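PDB 3UN7: penicillin-binding protein A from Mycobacterium tuberculosis, which probably cross-links the peptidoglycan of the mycobacterial cell wall as a penicillin-binding D,D-transpeptidase and takes part in controlling cell length. Local coordinates for residues Q288-P296 with D312-N320; H407-I415 with V427-A435. All coordinates share one frame; numbering follows the deposited sequence.

Contact 1: residues Q288-P296 with D312-N320; sequences QVAESTVGP and DVALTPLAN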
ATOM      1  N   GLN A 288       7.148   6.217  -9.007  1.00 28.55           N
ATOM      2  CA  GLN A 288       7.414   4.843  -9.450  1.00 29.54           C
ATOM      3  C   GLN A 288       7.088   3.854  -8.329  1.00 29.22           C
ATOM      4  O   GLN A 288       7.411   4.086  -7.152  1.00 28.37           O
ATOM      5  CB  GLN A 288       8.881   4.676  -9.865  1.00 30.64           C
ATOM      6  CG  GLN A 288       9.317   5.588 -11.030  1.00 31.88           C
ATOM      7  CD  GLN A 288      10.620   5.153 -11.693  1.00 32.81           C
ATOM      8  OE1 GLN A 288      11.098   4.032 -11.496  1.00 35.75           O
ATOM      9  NE2 GLN A 288      11.201   6.049 -12.493  1.00 32.94           N
ATOM     10  N   VAL A 289       6.457   2.755  -8.710  1.00 29.91           N
ATOM     11  CA  VAL A 289       6.093   1.686  -7.770  1.00 29.58           C
ATOM     12  C   VAL A 289       6.910   0.452  -8.134  1.00 30.74           C
ATOM     13  O   VAL A 289       7.028   0.115  -9.317  1.00 30.77           O
ATOM     14  CB  VAL A 289       4.593   1.385  -7.854  1.00 29.64           C
ATOM     15  CG1 VAL A 289       4.181   0.260  -6.874  1.00 29.14           C
ATOM     16  CG2 VAL A 289       3.796   2.671  -7.563  1.00 27.22           C
ATOM     17  N   ALA A 290       7.483  -0.202  -7.120  1.00 30.64           N
ATOM     18  CA  ALA A 290       8.186  -1.472  -7.287  1.00 31.46           C
ATOM     19  C   ALA A 290       7.224  -2.513  -7.826  1.00 31.51           C
ATOM     20  O   ALA A 290       6.060  -2.583  -7.402  1.00 30.53           O
ATOM     21  CB  ALA A 290       8.772  -1.938  -5.950  1.00 31.78           C
ATOM     22  N   GLU A 291       7.708  -3.313  -8.767  1.00 32.02           N
ATOM     23  CA  GLU A 291       6.919  -4.393  -9.351  1.00 32.61           C
ATOM     24  C   GLU A 291       6.744  -5.499  -8.332  1.00 32.34           C
ATOM     25  O   GLU A 291       7.709  -5.897  -7.687  1.00 33.08           O
ATOM     26  CB  GLU A 291       7.611  -4.961 -10.603  1.00 33.64           C
ATOM     27  CG  GLU A 291       6.737  -5.954 -11.370  1.00 36.71           C
ATOM     28  CD  GLU A 291       7.528  -6.780 -12.356  1.00 42.86           C
ATOM     29  OE1 GLU A 291       8.554  -7.377 -11.958  1.00 46.52           O
ATOM     30  OE2 GLU A 291       7.126  -6.845 -13.534  1.00 45.58           O
ATOM     31  N   SER A 292       5.507  -5.984  -8.196  1.00 31.48           N
ATOM     32  CA  SER A 292       5.181  -7.117  -7.352  1.00 31.43           C
ATOM     33  C   SER A 292       5.213  -8.390  -8.183  1.00 32.40           C
ATOM     34  O   SER A 292       5.041  -8.344  -9.401  1.00 32.61           O
ATOM     35  CB  SER A 292       3.789  -6.952  -6.742  1.00 30.44           C
ATOM     36  OG  SER A 292       3.758  -5.844  -5.862  1.00 30.00           O
ATOM     37  N   THR A 293       5.444  -9.520  -7.525  1.00 32.94           N
ATOM     38  CA  THR A 293       5.641 -10.780  -8.251  1.00 35.10           C
ATOM     39  C   THR A 293       5.056 -11.971  -7.496  1.00 35.42           C
ATOM     40  O   THR A 293       5.021 -11.964  -6.274  1.00 35.09           O
ATOM     41  CB  THR A 293       7.138 -11.038  -8.576  1.00 36.09           C
ATOM     42  OG1 THR A 293       7.248 -12.219  -9.386  1.00 37.58           O
ATOM     43  CG2 THR A 293       7.965 -11.224  -7.306  1.00 37.00           C
ATOM     44  N   VAL A 294       4.570 -12.957  -8.245  1.00 36.53           N
ATOM     45  CA  VAL A 294       4.143 -14.238  -7.684  1.00 37.52           C
ATOM     46  C   VAL A 294       5.338 -15.212  -7.587  1.00 39.03           C
ATOM     47  O   VAL A 294       5.274 -16.238  -6.899  1.00 39.81           O
ATOM     48  CB  VAL A 294       2.976 -14.839  -8.518  1.00 37.35           C
ATOM     49  CG1 VAL A 294       3.483 -15.405  -9.856  1.00 37.91           C
ATOM     50  CG2 VAL A 294       2.216 -15.891  -7.723  1.00 37.51           C
ATOM     51  N   GLY A 295       6.425 -14.888  -8.280  1.00 40.43           N
ATOM     52  CA  GLY A 295       7.603 -15.757  -8.331  1.00 41.86           C
ATOM     53  C   GLY A 295       7.511 -16.746  -9.478  1.00 43.00           C
ATOM     54  O   GLY A 295       6.454 -16.874 -10.092  1.00 43.08           O
ATOM     55  N   PRO A 296       8.619 -17.455  -9.777  1.00 44.14           N
ATOM     56  CA  PRO A 296       8.624 -18.381 -10.906  1.00 45.23           C
ATOM     57  C   PRO A 296       7.883 -19.699 -10.643  1.00 45.48           C
ATOM     58  O   PRO A 296       7.490 -20.375 -11.594  1.00 46.76           O
ATOM     59  CB  PRO A 296      10.116 -18.628 -11.149  1.00 46.46           C
ATOM     60  CG  PRO A 296      10.738 -18.459  -9.787  1.00 46.56           C
ATOM     61  CD  PRO A 296       9.917 -17.425  -9.070  1.00 44.61           C
ATOM     62  N   ASP A 312       8.386 -17.163  -3.150  1.00 39.04           N
ATOM     63  CA  ASP A 312       8.885 -15.995  -3.874  1.00 38.24           C
ATOM     64  C   ASP A 312       7.824 -14.892  -4.093  1.00 36.33           C
ATOM     65  O   ASP A 312       8.096 -13.893  -4.751  1.00 35.84           O
ATOM     66  CB  ASP A 312       9.465 -16.405  -5.221  1.00 38.84           C
ATOM     67  CG  ASP A 312      10.623 -17.387  -5.097  1.00 41.87           C
ATOM     68  OD1 ASP A 312      11.599 -17.077  -4.393  1.00 44.08           O
ATOM     69  OD2 ASP A 312      10.564 -18.465  -5.725  1.00 42.62           O
ATOM     70  N   VAL A 313       6.624 -15.069  -3.559  1.00 35.09           N
ATOM     71  CA  VAL A 313       5.603 -14.009  -3.663  1.00 33.77           C
ATOM     72  C   VAL A 313       6.042 -12.749  -2.910  1.00 33.45           C
ATOM     73  O   VAL A 313       6.391 -12.809  -1.735  1.00 32.95           O
ATOM     74  CB  VAL A 313       4.221 -14.477  -3.156  1.00 33.36           C
ATOM     75  CG1 VAL A 313       3.130 -13.503  -3.590  1.00 32.17           C
ATOM     76  CG2 VAL A 313       3.918 -15.849  -3.687  1.00 32.89           C
ATOM     77  N   ALA A 314       6.030 -11.606  -3.596  1.00 33.09           N
ATOM     78  CA  ALA A 314       6.455 -10.350  -2.980  1.00 32.90           C
ATOM     79  C   ALA A 314       5.612  -9.209  -3.547  1.00 32.67           C
ATOM     80  O   ALA A 314       5.530  -9.040  -4.763  1.00 32.44           O
ATOM     81  CB  ALA A 314       7.947 -10.115  -3.219  1.00 33.59           C
ATOM     82  N   LEU A 315       4.964  -8.461  -2.654  1.00 32.39           N
ATOM     83  CA  LEU A 315       4.025  -7.408  -3.030  1.00 32.39           C
ATOM     84  C   LEU A 315       4.374  -6.123  -2.298  1.00 31.92           C
ATOM     85  O   LEU A 315       4.823  -6.158  -1.150  1.00 32.46           O
ATOM     86  CB  LEU A 315       2.606  -7.812  -2.610  1.00 32.44           C
ATOM     87  CG  LEU A 315       1.629  -8.586  -3.505  1.00 34.96           C
ATOM     88  CD1 LEU A 315       2.121  -9.947  -3.869  1.00 34.67           C
ATOM     89  CD2 LEU A 315       0.291  -8.698  -2.795  1.00 32.60           C
ATOM     90  N   THR A 316       4.149  -4.985  -2.948  1.00 30.89           N
ATOM     91  CA  THR A 316       4.200  -3.704  -2.253  1.00 29.80           C
ATOM     92  C   THR A 316       2.918  -3.604  -1.449  1.00 28.97           C
ATOM     93  O   THR A 316       1.933  -4.250  -1.789  1.00 30.05           O
ATOM     94  CB  THR A 316       4.273  -2.510  -3.216  1.00 29.50           C
ATOM     95  OG1 THR A 316       3.105  -2.477  -4.041  1.00 29.20           O
ATOM     96  CG2 THR A 316       5.536  -2.576  -4.104  1.00 29.25           C
ATOM     97  N   PRO A 317       2.931  -2.848  -0.341  1.00 28.36           N
ATOM     98  CA  PRO A 317       1.668  -2.509   0.324  1.00 27.34           C
ATOM     99  C   PRO A 317       0.619  -1.876  -0.613  1.00 27.00           C
ATOM    100  O   PRO A 317      -0.555  -2.202  -0.510  1.00 25.54           O
ATOM    101  CB  PRO A 317       2.103  -1.549   1.430  1.00 27.70           C
ATOM    102  CG  PRO A 317       3.520  -2.063   1.784  1.00 28.26           C
ATOM    103  CD  PRO A 317       4.105  -2.375   0.419  1.00 28.45           C
ATOM    104  N   LEU A 318       1.037  -1.002  -1.527  1.00 26.73           N
ATOM    105  CA  LEU A 318       0.107  -0.478  -2.528  1.00 26.31           C
ATOM    106  C   LEU A 318      -0.561  -1.577  -3.378  1.00 26.67           C
ATOM    107  O   LEU A 318      -1.768  -1.510  -3.638  1.00 26.33           O
ATOM    108  CB  LEU A 318       0.803   0.535  -3.437  1.00 26.31           C
ATOM    109  CG  LEU A 318      -0.011   1.084  -4.612  1.00 26.56           C
ATOM    110  CD1 LEU A 318      -1.190   1.902  -4.121  1.00 30.04           C
ATOM    111  CD2 LEU A 318       0.861   1.913  -5.587  1.00 28.37           C
ATOM    112  N   ALA A 319       0.221  -2.558  -3.840  1.00 26.64           N
ATOM    113  CA  ALA A 319      -0.344  -3.691  -4.601  1.00 27.32           C
ATOM    114  C   ALA A 319      -1.365  -4.491  -3.769  1.00 27.89           C
ATOM    115  O   ALA A 319      -2.399  -4.912  -4.288  1.00 26.90           O
ATOM    116  CB  ALA A 319       0.771  -4.598  -5.137  1.00 27.35           C
ATOM    117  N   ASN A 320      -1.091  -4.689  -2.477  1.00 27.78           N
ATOM    118  CA  ASN A 320      -2.070  -5.373  -1.626  1.00 28.77           C
ATOM    119  C   ASN A 320      -3.337  -4.520  -1.414  1.00 28.52           C
ATOM    120  O   ASN A 320      -4.435  -5.064  -1.435  1.00 29.99           O
ATOM    121  CB  ASN A 320      -1.457  -5.866  -0.302  1.00 28.64           C
ATOM    122  CG  ASN A 320      -1.764  -7.351  -0.014  1.00 30.41           C
ATOM    123  OD1 ASN A 320      -2.563  -7.983  -0.704  1.00 30.30           O
ATOM    124  ND2 ASN A 320      -1.134  -7.898   1.027  1.00 31.92           N
TER
HETATM  125  O   HOH W   1       3.528  -3.227  -6.649  1.00 24.73           O
HETATM  126  O   HOH W   2       6.351 -18.175  -5.471  1.00 34.64           O

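Contact 2: residues H407-I415 with V427-A435; sequences HTPPHAWYI and VAVLVENGA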
ATOM      1  N   HIS A 407      12.021 -18.378  12.809  1.00 58.69           N
ATOM      2  CA  HIS A 407      12.351 -17.783  14.100  1.00 58.86           C
ATOM      3  C   HIS A 407      12.054 -16.284  14.151  1.00 57.13           C
ATOM      4  O   HIS A 407      11.599 -15.770  15.179  1.00 57.49           O
ATOM      5  CB  HIS A 407      13.814 -18.073  14.453  1.00 60.66           C
ATOM      6  CG  HIS A 407      14.112 -19.531  14.631  1.00 62.67           C
ATOM      7  ND1 HIS A 407      14.217 -20.407  13.571  1.00 63.49           N
ATOM      8  CD2 HIS A 407      14.322 -20.268  15.748  1.00 65.52           C
ATOM      9  CE1 HIS A 407      14.480 -21.619  14.025  1.00 65.61           C
ATOM     10  NE2 HIS A 407      14.548 -21.564  15.344  1.00 66.72           N
ATOM     11  N   THR A 408      12.302 -15.590  13.043  1.00 54.85           N
ATOM     12  CA  THR A 408      12.088 -14.144  12.969  1.00 52.72           C
ATOM     13  C   THR A 408      10.584 -13.847  13.075  1.00 50.37           C
ATOM     14  O   THR A 408       9.779 -14.544  12.453  1.00 49.49           O
ATOM     15  CB  THR A 408      12.722 -13.546  11.675  1.00 52.45           C
ATOM     16  OG1 THR A 408      14.069 -14.022  11.542  1.00 53.72           O
ATOM     17  CG2 THR A 408      12.769 -12.032  11.719  1.00 51.94           C
ATOM     18  N   PRO A 409      10.204 -12.841  13.897  1.00 48.89           N
ATOM     19  CA  PRO A 409       8.788 -12.489  14.017  1.00 47.07           C
ATOM     20  C   PRO A 409       8.235 -12.161  12.631  1.00 44.29           C
ATOM     21  O   PRO A 409       8.803 -11.323  11.932  1.00 44.18           O
ATOM     22  CB  PRO A 409       8.803 -11.224  14.892  1.00 46.90           C
ATOM     23  CG  PRO A 409      10.089 -11.259  15.617  1.00 48.72           C
ATOM     24  CD  PRO A 409      11.061 -11.970  14.729  1.00 49.75           C
ATOM     25  N   PRO A 410       7.184 -12.866  12.206  1.00 42.52           N
ATOM     26  CA  PRO A 410       6.569 -12.596  10.908  1.00 40.17           C
ATOM     27  C   PRO A 410       5.941 -11.206  10.817  1.00 38.23           C
ATOM     28  O   PRO A 410       5.691 -10.576  11.841  1.00 37.79           O
ATOM     29  CB  PRO A 410       5.491 -13.679  10.816  1.00 40.15           C
ATOM     30  CG  PRO A 410       5.984 -14.771  11.719  1.00 41.97           C
ATOM     31  CD  PRO A 410       6.562 -14.026  12.867  1.00 42.96           C
ATOM     32  N   HIS A 411       5.708 -10.740   9.591  1.00 36.07           N
ATOM     33  CA  HIS A 411       4.994  -9.493   9.343  1.00 34.55           C
ATOM     34  C   HIS A 411       3.508  -9.664   9.629  1.00 33.99           C
ATOM     35  O   HIS A 411       2.992 -10.774   9.560  1.00 34.04           O
ATOM     36  CB  HIS A 411       5.155  -9.072   7.883  1.00 33.68           C
ATOM     37  CG  HIS A 411       6.577  -8.878   7.453  1.00 35.03           C
ATOM     38  ND1 HIS A 411       7.523  -8.277   8.255  1.00 36.21           N
ATOM     39  CD2 HIS A 411       7.207  -9.184   6.292  1.00 35.21           C
ATOM     40  CE1 HIS A 411       8.679  -8.238   7.612  1.00 37.72           C
ATOM     41  NE2 HIS A 411       8.512  -8.779   6.418  1.00 34.47           N
ATOM     42  N   ALA A 412       2.814  -8.565   9.916  1.00 32.97           N
ATOM     43  CA  ALA A 412       1.370  -8.617  10.125  1.00 31.97           C
ATOM     44  C   ALA A 412       0.739  -7.730   9.076  1.00 31.39           C
ATOM     45  O   ALA A 412       1.120  -6.569   8.944  1.00 30.82           O
ATOM     46  CB  ALA A 412       1.015  -8.128  11.506  1.00 32.38           C
ATOM     47  N   TRP A 413      -0.212  -8.294   8.337  1.00 29.98           N
ATOM     48  CA  TRP A 413      -0.907  -7.606   7.270  1.00 29.92           C
ATOM     49  C   TRP A 413      -2.388  -7.513   7.599  1.00 29.72           C
ATOM     50  O   TRP A 413      -2.953  -8.428   8.205  1.00 29.93           O
ATOM     51  CB  TRP A 413      -0.833  -8.416   5.986  1.00 29.59           C
ATOM     52  CG  TRP A 413       0.422  -8.365   5.161  1.00 29.79           C
ATOM     53  CD1 TRP A 413       1.428  -9.288   5.149  1.00 30.40           C
ATOM     54  CD2 TRP A 413       0.746  -7.400   4.144  1.00 29.49           C
ATOM     55  NE1 TRP A 413       2.385  -8.938   4.218  1.00 30.47           N
ATOM     56  CE2 TRP A 413       1.979  -7.792   3.575  1.00 29.30           C
ATOM     57  CE3 TRP A 413       0.117  -6.235   3.672  1.00 29.72           C
ATOM     58  CZ2 TRP A 413       2.611  -7.053   2.557  1.00 30.82           C
ATOM     59  CZ3 TRP A 413       0.747  -5.490   2.644  1.00 30.10           C
ATOM     60  CH2 TRP A 413       1.977  -5.910   2.103  1.00 29.55           C
ATOM     61  N   TYR A 414      -3.015  -6.431   7.143  1.00 29.21           N
ATOM     62  CA  TYR A 414      -4.472  -6.313   7.109  1.00 28.91           C
ATOM     63  C   TYR A 414      -4.805  -5.644   5.790  1.00 28.94           C
ATOM     64  O   TYR A 414      -4.274  -4.586   5.488  1.00 29.16           O
ATOM     65  CB  TYR A 414      -4.948  -5.432   8.253  1.00 29.66           C
ATOM     66  CG  TYR A 414      -6.454  -5.231   8.404  1.00 29.67           C
ATOM     67  CD1 TYR A 414      -7.268  -6.233   8.940  1.00 29.61           C
ATOM     68  CD2 TYR A 414      -7.042  -4.006   8.078  1.00 30.11           C
ATOM     69  CE1 TYR A 414      -8.638  -6.026   9.126  1.00 29.26           C
ATOM     70  CE2 TYR A 414      -8.389  -3.786   8.253  1.00 29.06           C
ATOM     71  CZ  TYR A 414      -9.185  -4.797   8.759  1.00 30.65           C
ATOM     72  OH  TYR A 414     -10.515  -4.543   8.928  1.00 32.91           O
ATOM     73  N   ILE A 415      -5.656  -6.272   4.988  1.00 28.78           N
ATOM     74  CA  ILE A 415      -6.188  -5.619   3.796  1.00 28.13           C
ATOM     75  C   ILE A 415      -7.710  -5.599   3.897  1.00 28.52           C
ATOM     76  O   ILE A 415      -8.304  -6.544   4.418  1.00 28.16           O
ATOM     77  CB  ILE A 415      -5.684  -6.247   2.467  1.00 27.80           C
ATOM     78  CG1 ILE A 415      -6.086  -7.725   2.336  1.00 29.33           C
ATOM     79  CG2 ILE A 415      -4.151  -6.115   2.364  1.00 26.64           C
ATOM     80  CD1 ILE A 415      -5.909  -8.275   0.910  1.00 27.55           C
ATOM     81  N   VAL A 427      -7.902  -0.405   2.066  1.00 27.60           N
ATOM     82  CA  VAL A 427      -6.668  -0.163   2.810  1.00 28.00           C
ATOM     83  C   VAL A 427      -5.762  -1.380   2.797  1.00 28.07           C
ATOM     84  O   VAL A 427      -6.222  -2.517   2.637  1.00 28.57           O
ATOM     85  CB  VAL A 427      -6.913   0.285   4.293  1.00 28.14           C
ATOM     86  CG1 VAL A 427      -7.773   1.544   4.344  1.00 29.18           C
ATOM     87  CG2 VAL A 427      -7.568  -0.858   5.150  1.00 27.40           C
ATOM     88  N   ALA A 428      -4.468  -1.127   2.927  1.00 27.68           N
ATOM     89  CA  ALA A 428      -3.517  -2.177   3.279  1.00 27.63           C
ATOM     90  C   ALA A 428      -2.645  -1.658   4.384  1.00 27.81           C
ATOM     91  O   ALA A 428      -2.142  -0.530   4.308  1.00 27.37           O
ATOM     92  CB  ALA A 428      -2.661  -2.579   2.105  1.00 27.12           C
ATOM     93  N   VAL A 429      -2.477  -2.487   5.409  1.00 27.88           N
ATOM     94  CA  VAL A 429      -1.582  -2.175   6.519  1.00 27.72           C
ATOM     95  C   VAL A 429      -0.550  -3.267   6.530  1.00 27.95           C
ATOM     96  O   VAL A 429      -0.888  -4.466   6.527  1.00 28.42           O
ATOM     97  CB  VAL A 429      -2.327  -2.166   7.858  1.00 28.32           C
ATOM     98  CG1 VAL A 429      -1.371  -1.908   9.032  1.00 27.78           C
ATOM     99  CG2 VAL A 429      -3.453  -1.158   7.831  1.00 27.14           C
ATOM    100  N   LEU A 430       0.713  -2.868   6.492  1.00 27.71           N
ATOM    101  CA  LEU A 430       1.787  -3.801   6.781  1.00 28.72           C
ATOM    102  C   LEU A 430       2.539  -3.343   8.027  1.00 29.53           C
ATOM    103  O   LEU A 430       3.062  -2.219   8.061  1.00 29.43           O
ATOM    104  CB  LEU A 430       2.747  -3.938   5.591  1.00 28.33           C
ATOM    105  CG  LEU A 430       4.039  -4.644   6.021  1.00 30.31           C
ATOM    106  CD1 LEU A 430       3.894  -6.170   6.008  1.00 28.37           C
ATOM    107  CD2 LEU A 430       5.162  -4.161   5.153  1.00 31.40           C
ATOM    108  N   VAL A 431       2.564  -4.204   9.055  1.00 30.15           N
ATOM    109  CA  VAL A 431       3.379  -3.977  10.236  1.00 30.58           C
ATOM    110  C   VAL A 431       4.523  -4.977  10.204  1.00 31.68           C
ATOM    111  O   VAL A 431       4.316  -6.183  10.412  1.00 31.46           O
ATOM    112  CB  VAL A 431       2.592  -4.167  11.568  1.00 31.36           C
ATOM    113  CG1 VAL A 431       3.519  -3.956  12.740  1.00 31.41           C
ATOM    114  CG2 VAL A 431       1.403  -3.202  11.647  1.00 29.76           C
ATOM    115  N   GLU A 432       5.721  -4.478   9.917  1.00 31.71           N
ATOM    116  CA  GLU A 432       6.909  -5.325   9.871  1.00 32.95           C
ATOM    117  C   GLU A 432       7.190  -5.926  11.255  1.00 34.36           C
ATOM    118  O   GLU A 432       7.197  -5.212  12.266  1.00 34.30           O
ATOM    119  CB  GLU A 432       8.114  -4.527   9.370  1.00 33.05           C
ATOM    120  CG  GLU A 432       7.957  -4.050   7.930  1.00 33.16           C
ATOM    121  CD  GLU A 432       9.254  -3.558   7.321  1.00 34.08           C
ATOM    122  OE1 GLU A 432      10.315  -4.162   7.580  1.00 37.20           O
ATOM    123  OE2 GLU A 432       9.199  -2.572   6.559  1.00 33.91           O
ATOM    124  N   ASN A 433       7.401  -7.240  11.278  1.00 35.41           N
ATOM    125  CA  ASN A 433       7.647  -8.001  12.509  1.00 36.87           C
ATOM    126  C   ASN A 433       6.515  -7.864  13.536  1.00 37.14           C
ATOM    127  O   ASN A 433       6.732  -8.032  14.727  1.00 37.68           O
ATOM    128  CB  ASN A 433       9.006  -7.627  13.120  1.00 38.15           C
ATOM    129  CG  ASN A 433      10.182  -8.126  12.282  1.00 40.56           C
ATOM    130  OD1 ASN A 433      10.224  -7.914  11.080  1.00 43.33           O
ATOM    131  ND2 ASN A 433      11.138  -8.796  12.921  1.00 44.35           N
ATOM    132  N   GLY A 434       5.315  -7.565  13.055  1.00 36.46           N
ATOM    133  CA  GLY A 434       4.186  -7.230  13.920  1.00 37.23           C
ATOM    134  C   GLY A 434       3.338  -8.441  14.283  1.00 38.70           C
ATOM    135  O   GLY A 434       2.358  -8.315  15.034  1.00 37.84           O
ATOM    136  N   ALA A 435       3.712  -9.605  13.751  1.00 39.37           N
ATOM    137  CA  ALA A 435       2.959 -10.830  13.999  1.00 41.69           C
ATOM    138  C   ALA A 435       2.804 -11.218  15.471  1.00 43.67           C
ATOM    139  O   ALA A 435       3.716 -11.072  16.288  1.00 44.60           O
ATOM    140  CB  ALA A 435       3.510 -12.002  13.204  1.00 41.63           C
TER

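Contact 1: residues Q288-P296 with D312-N320
With chi1 of S292 at -65°, OG stands beside its own backbone N and turned to the other segment, where it accepts the backbone N-H of T316 over 3.1 Å (157° at the hydrogen). T316 answers with chi1 61°, which tucks OG1 between N and C of its own backbone; there OG1 caps the first turn of helix 317-328, accepting from A319 N at 2.9 Å. S292 OG and T316 OG1 themselves stay 3.9 Å apart. A water bridges the two hydroxyls while donating to A290 O. A319 CB packs 3.3 Å from S292 OG, and the CG2 methyl of V289 meets CD2 of L318 at 3.6 Å, the two side chains crossing at about a right angle. Further along, T293 and A314 exchange both backbone bonds: T293 N to A314 O at 2.8 Å, and A314 N to T293 O at 2.9 Å. The hydroxyl of T293 is engaged by D279 and accepts G295 N in an ST turn. At the far end P296 CD rests 3.6 Å from D312 OD2. The two T293-A314 bonds make a single antiparallel bridge of the hydrogen-bonded type, and the chain then runs on to the N-cap T316 of helix 317-328, inside the transpeptidase domain.

Contact 2: residues H407-I415 with V427-A435
V431 O is gripped by two backbone donors, A412 N across the strands at 2.9 Å and G434 N within its own type II turn at 3.1 Å, which arrive from opposite faces of the carbonyl plane. One acceptor thus fastens the strand pair and the turn V431-G434 together. The turn then presents N433 N to the ring of H411: its N-H points at ND1 over 3.2 Å, at the ring edge and only 3° out of plane. ND1 acts as the acceptor here, consistent with a neutral ring whose proton is on NE2. The same ring stacks on that of H401. Beyond the turn, A435 N donates to P410 O. Strands 411-415 and 427-431 run antiparallel at 174°, and W413 and L430 form a non-hydrogen-bonded pair in which the CD1 methyl of L430 sits over one face of the indole, 3.7 Å from the centroid of the five-membered ring and 19° off its normal. The indole N-H is spent on P190 O. On the other side of the sheet, Y414 CB packs 4.2 Å from V429 CB, while the tyrosine hydroxyl bonds E378. These bonds and contacts probably help to fix the rotation of the histidine, through a main-chain N-H and a ring stack, and of the tryptophan, through a CH-pi contact and its indole N-H bond.

Overall arrangement
Following the chain from its N terminus, contact 1 comes first: residues 288-296 meet 312-320, closing a loop that includes helix 300-306. Only after it is complete does contact 2 open, closing the hairpin of strands 411-418 and 425-431, so the two are in series and neither nests nor crosses. Their centres lie about 15 Å apart, yet they touch. N320 ND2 packs 3.4 Å from W413 CE3, and P317 O lies 3.4 Å from A428 CB, which seats the start of helix 317-328 against the five-stranded antiparallel sheet. By similarity, S193 is the acyl-ester serine. The side chain of V313 is about 11 Å from that of S193, and the side chain of W413 is about 7 Å from that of S193.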